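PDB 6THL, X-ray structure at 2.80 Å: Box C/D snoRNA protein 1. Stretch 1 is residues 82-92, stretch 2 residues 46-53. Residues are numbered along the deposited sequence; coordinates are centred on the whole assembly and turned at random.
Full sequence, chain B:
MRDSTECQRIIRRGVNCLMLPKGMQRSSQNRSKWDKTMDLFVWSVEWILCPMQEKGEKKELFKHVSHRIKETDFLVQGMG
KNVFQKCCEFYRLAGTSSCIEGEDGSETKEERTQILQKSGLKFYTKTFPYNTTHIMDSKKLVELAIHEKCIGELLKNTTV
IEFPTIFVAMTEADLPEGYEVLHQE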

# COMPACT_ATOMS: atom_id res chain seq x y z
N ASN B 82 -3.42 -17.17 -12.41
CA ASN B 82 -3.42 -15.69 -12.61
C ASN B 82 -2.21 -15.12 -13.36
O ASN B 82 -2.34 -14.21 -14.22
CB ASN B 82 -3.60 -14.96 -11.25
CG ASN B 82 -2.82 -15.61 -10.10
OD1 ASN B 82 -2.14 -16.64 -10.25
ND2 ASN B 82 -2.95 -15.02 -8.93
N VAL B 83 -1.04 -15.68 -13.00
CA VAL B 83 0.25 -15.26 -13.51
C VAL B 83 0.38 -15.70 -14.97
O VAL B 83 0.86 -14.93 -15.80
CB VAL B 83 1.42 -15.88 -12.70
CG1 VAL B 83 2.77 -15.41 -13.26
CG2 VAL B 83 1.31 -15.55 -11.21
N PHE B 84 0.00 -16.94 -15.25
CA PHE B 84 -0.07 -17.40 -16.61
C PHE B 84 -1.06 -16.50 -17.31
O PHE B 84 -0.69 -15.71 -18.16
CB PHE B 84 -0.54 -18.86 -16.68
CG PHE B 84 -0.81 -19.34 -18.06
CD1 PHE B 84 0.13 -20.07 -18.75
CD2 PHE B 84 -2.02 -19.04 -18.69
CE1 PHE B 84 -0.11 -20.51 -20.05
CE2 PHE B 84 -2.27 -19.47 -19.99
CZ PHE B 84 -1.31 -20.20 -20.67
N GLN B 85 -2.32 -16.56 -16.92
CA GLN B 85 -3.30 -15.76 -17.61
C GLN B 85 -2.60 -14.49 -18.06
O GLN B 85 -2.62 -14.14 -19.25
CB GLN B 85 -4.50 -15.43 -16.71
CG GLN B 85 -5.47 -16.60 -16.54
CD GLN B 85 -6.54 -16.34 -15.48
OE1 GLN B 85 -6.25 -15.81 -14.40
NE2 GLN B 85 -7.77 -16.73 -15.79
N LYS B 86 -1.97 -13.83 -17.10
CA LYS B 86 -1.40 -12.52 -17.31
C LYS B 86 -0.26 -12.54 -18.37
O LYS B 86 -0.20 -11.64 -19.23
CB LYS B 86 -0.97 -11.92 -15.95
CG LYS B 86 -0.84 -10.41 -15.96
CD LYS B 86 -2.20 -9.73 -15.88
CE LYS B 86 -2.13 -8.37 -16.54
NZ LYS B 86 -2.96 -7.39 -15.81
N CYS B 87 0.59 -13.56 -18.36
CA CYS B 87 1.54 -13.80 -19.46
C CYS B 87 0.74 -13.98 -20.77
O CYS B 87 1.00 -13.31 -21.78
CB CYS B 87 2.44 -15.04 -19.20
SG CYS B 87 3.65 -15.04 -17.81
N CYS B 88 -0.29 -14.83 -20.74
CA CYS B 88 -1.18 -15.04 -21.91
C CYS B 88 -1.83 -13.72 -22.48
O CYS B 88 -2.26 -13.70 -23.63
CB CYS B 88 -2.21 -16.17 -21.63
SG CYS B 88 -3.89 -15.99 -22.32
N GLU B 89 -1.84 -12.63 -21.72
CA GLU B 89 -2.35 -11.35 -22.24
C GLU B 89 -1.26 -10.36 -22.65
O GLU B 89 -1.47 -9.55 -23.55
CB GLU B 89 -3.35 -10.67 -21.25
CG GLU B 89 -3.15 -10.99 -19.77
CD GLU B 89 -4.25 -10.46 -18.86
OE1 GLU B 89 -4.30 -9.24 -18.63
OE2 GLU B 89 -5.03 -11.29 -18.34
N PHE B 90 -0.12 -10.42 -21.97
CA PHE B 90 1.07 -9.62 -22.34
C PHE B 90 1.70 -10.13 -23.64
O PHE B 90 2.48 -9.39 -24.24
CB PHE B 90 2.17 -9.68 -21.25
CG PHE B 90 1.97 -8.74 -20.06
CD1 PHE B 90 1.00 -7.72 -20.04
CD2 PHE B 90 2.83 -8.85 -18.95
CE1 PHE B 90 0.87 -6.89 -18.94
CE2 PHE B 90 2.70 -8.01 -17.86
CZ PHE B 90 1.72 -7.03 -17.85
N TYR B 91 1.39 -11.37 -24.05
CA TYR B 91 2.06 -12.06 -25.19
C TYR B 91 1.02 -12.76 -26.15
O TYR B 91 0.35 -12.06 -26.91
CB TYR B 91 3.16 -12.99 -24.64
CG TYR B 91 3.93 -12.37 -23.46
CD1 TYR B 91 4.62 -11.15 -23.62
CD2 TYR B 91 3.96 -12.97 -22.20
CE1 TYR B 91 5.32 -10.57 -22.56
CE2 TYR B 91 4.65 -12.38 -21.12
CZ TYR B 91 5.34 -11.17 -21.31
OH TYR B 91 6.03 -10.56 -20.28
N ARG B 92 0.85 -14.09 -26.12
CA ARG B 92 -0.27 -14.74 -26.82
C ARG B 92 -0.55 -16.15 -26.31
O ARG B 92 0.37 -16.82 -25.85
CB ARG B 92 0.00 -14.83 -28.31
CG ARG B 92 -0.20 -13.55 -29.11
CD ARG B 92 -1.53 -12.86 -28.85
NE ARG B 92 -1.86 -11.98 -29.98
CZ ARG B 92 -2.91 -12.12 -30.80
NH1 ARG B 92 -3.80 -13.09 -30.62
NH2 ARG B 92 -3.09 -11.26 -31.79
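Stretch 2 46-53: EWILCPMQ

Stretch 2 enters as a β-strand and lies along the helix 82-90 of stretch 1, the two running in nearly the same direction; their axes are inclined by 13° and approach to 10.1 Å, a spacing filled by side chains. Beyond Leu 49 the chain continues in extended form and closes on the end of the helix, so that the CA-CA spacing falls from 7.9 Å at Trp 47 and Val 83 to 5.4 Å at Pro 51 and Phe 90. Glu 46 makes no contact. Trp 47 (chi1 m) points toward the helix and receives Val 83 CG1 over one face of its indole, 4.2 Å from Trp 47 CG. Ile 48, next in the strand's alternation, is out of reach. Leu 49 (m, t) points toward the helix again: its CD1 lies 3.7 Å from Cys 87 SG and 4.0 Å from Lys 86 CB, while its CB meets the edge of the Phe 90 ring, 3.6 Å from CE2. Cys 50 turns its side chain away but offers its carbonyl, whose O accepts a 2.7 Å hydrogen bond from Tyr 91 OH. Pro 51 CB sits over the face of Phe 90, 3.4 Å from the ring centroid, in a CH-π contact. The CA-to-CB bond of Met 52 points sideways, but the end of its side chain comes nearer the other stretch, with Met 52 CE 3.7 Å from Phe 90 O and Met 52 CG 4.1 Å from Tyr 91 CE1. Gln 53 lies beyond the contact.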

# COMPACT_ATOMS: atom_id res chain seq x y z
N GLU B 46 8.73 -14.20 -6.05
CA GLU B 46 8.13 -12.97 -6.57
C GLU B 46 8.20 -12.89 -8.11
O GLU B 46 9.25 -12.66 -8.72
CB GLU B 46 8.79 -11.74 -5.92
CG GLU B 46 8.24 -10.44 -6.48
CD GLU B 46 8.96 -9.24 -5.96
OE1 GLU B 46 8.37 -8.16 -6.11
OE2 GLU B 46 10.08 -9.38 -5.41
N TRP B 47 7.06 -13.08 -8.75
CA TRP B 47 7.00 -13.00 -10.20
C TRP B 47 6.91 -11.54 -10.57
O TRP B 47 6.10 -10.82 -10.01
CB TRP B 47 5.79 -13.77 -10.74
CG TRP B 47 5.90 -15.21 -10.53
CD1 TRP B 47 5.32 -15.94 -9.55
CD2 TRP B 47 6.67 -16.12 -11.30
NE1 TRP B 47 5.68 -17.26 -9.67
CE2 TRP B 47 6.51 -17.39 -10.74
CE3 TRP B 47 7.49 -15.98 -12.43
CZ2 TRP B 47 7.12 -18.52 -11.27
CZ3 TRP B 47 8.11 -17.11 -12.95
CH2 TRP B 47 7.92 -18.36 -12.37
N ILE B 48 7.75 -11.10 -11.49
CA ILE B 48 7.62 -9.78 -12.08
C ILE B 48 7.59 -9.95 -13.59
O ILE B 48 8.59 -10.32 -14.20
CB ILE B 48 8.79 -8.87 -11.70
CG1 ILE B 48 8.74 -8.53 -10.20
CG2 ILE B 48 8.74 -7.59 -12.51
CD1 ILE B 48 10.04 -8.04 -9.64
N LEU B 49 6.43 -9.68 -14.18
CA LEU B 49 6.20 -9.80 -15.61
C LEU B 49 6.44 -8.47 -16.27
O LEU B 49 5.81 -7.47 -15.90
CB LEU B 49 4.74 -10.23 -15.87
CG LEU B 49 4.33 -11.51 -15.15
CD1 LEU B 49 3.03 -12.02 -15.74
CD2 LEU B 49 5.36 -12.62 -15.22
N CYS B 50 7.37 -8.46 -17.23
CA CYS B 50 7.66 -7.26 -18.02
C CYS B 50 7.03 -7.40 -19.40
O CYS B 50 7.42 -8.26 -20.22
CB CYS B 50 9.15 -7.01 -18.15
SG CYS B 50 10.11 -7.39 -16.67
N PRO B 51 6.03 -6.56 -19.67
CA PRO B 51 5.34 -6.62 -20.92
C PRO B 51 6.16 -5.88 -21.95
O PRO B 51 7.20 -5.30 -21.61
CB PRO B 51 4.07 -5.84 -20.62
CG PRO B 51 4.54 -4.73 -19.75
CD PRO B 51 5.57 -5.40 -18.87
N MET B 52 5.62 -5.84 -23.16
CA MET B 52 6.29 -5.32 -24.33
C MET B 52 5.97 -3.83 -24.52
O MET B 52 4.86 -3.45 -24.93
CB MET B 52 5.91 -6.17 -25.53
CG MET B 52 6.28 -7.63 -25.28
SD MET B 52 6.25 -8.73 -26.71
CE MET B 52 4.52 -8.60 -27.18
N GLN B 53 6.97 -3.01 -24.22
CA GLN B 53 6.83 -1.56 -24.23
C GLN B 53 6.75 -1.00 -25.66
O GLN B 53 6.78 -1.75 -26.63
CB GLN B 53 7.97 -0.93 -23.43
CG GLN B 53 8.01 -1.37 -21.96
CD GLN B 53 6.76 -0.98 -21.20
OE1 GLN B 53 6.33 0.15 -21.25
NE2 GLN B 53 6.18 -1.92 -20.49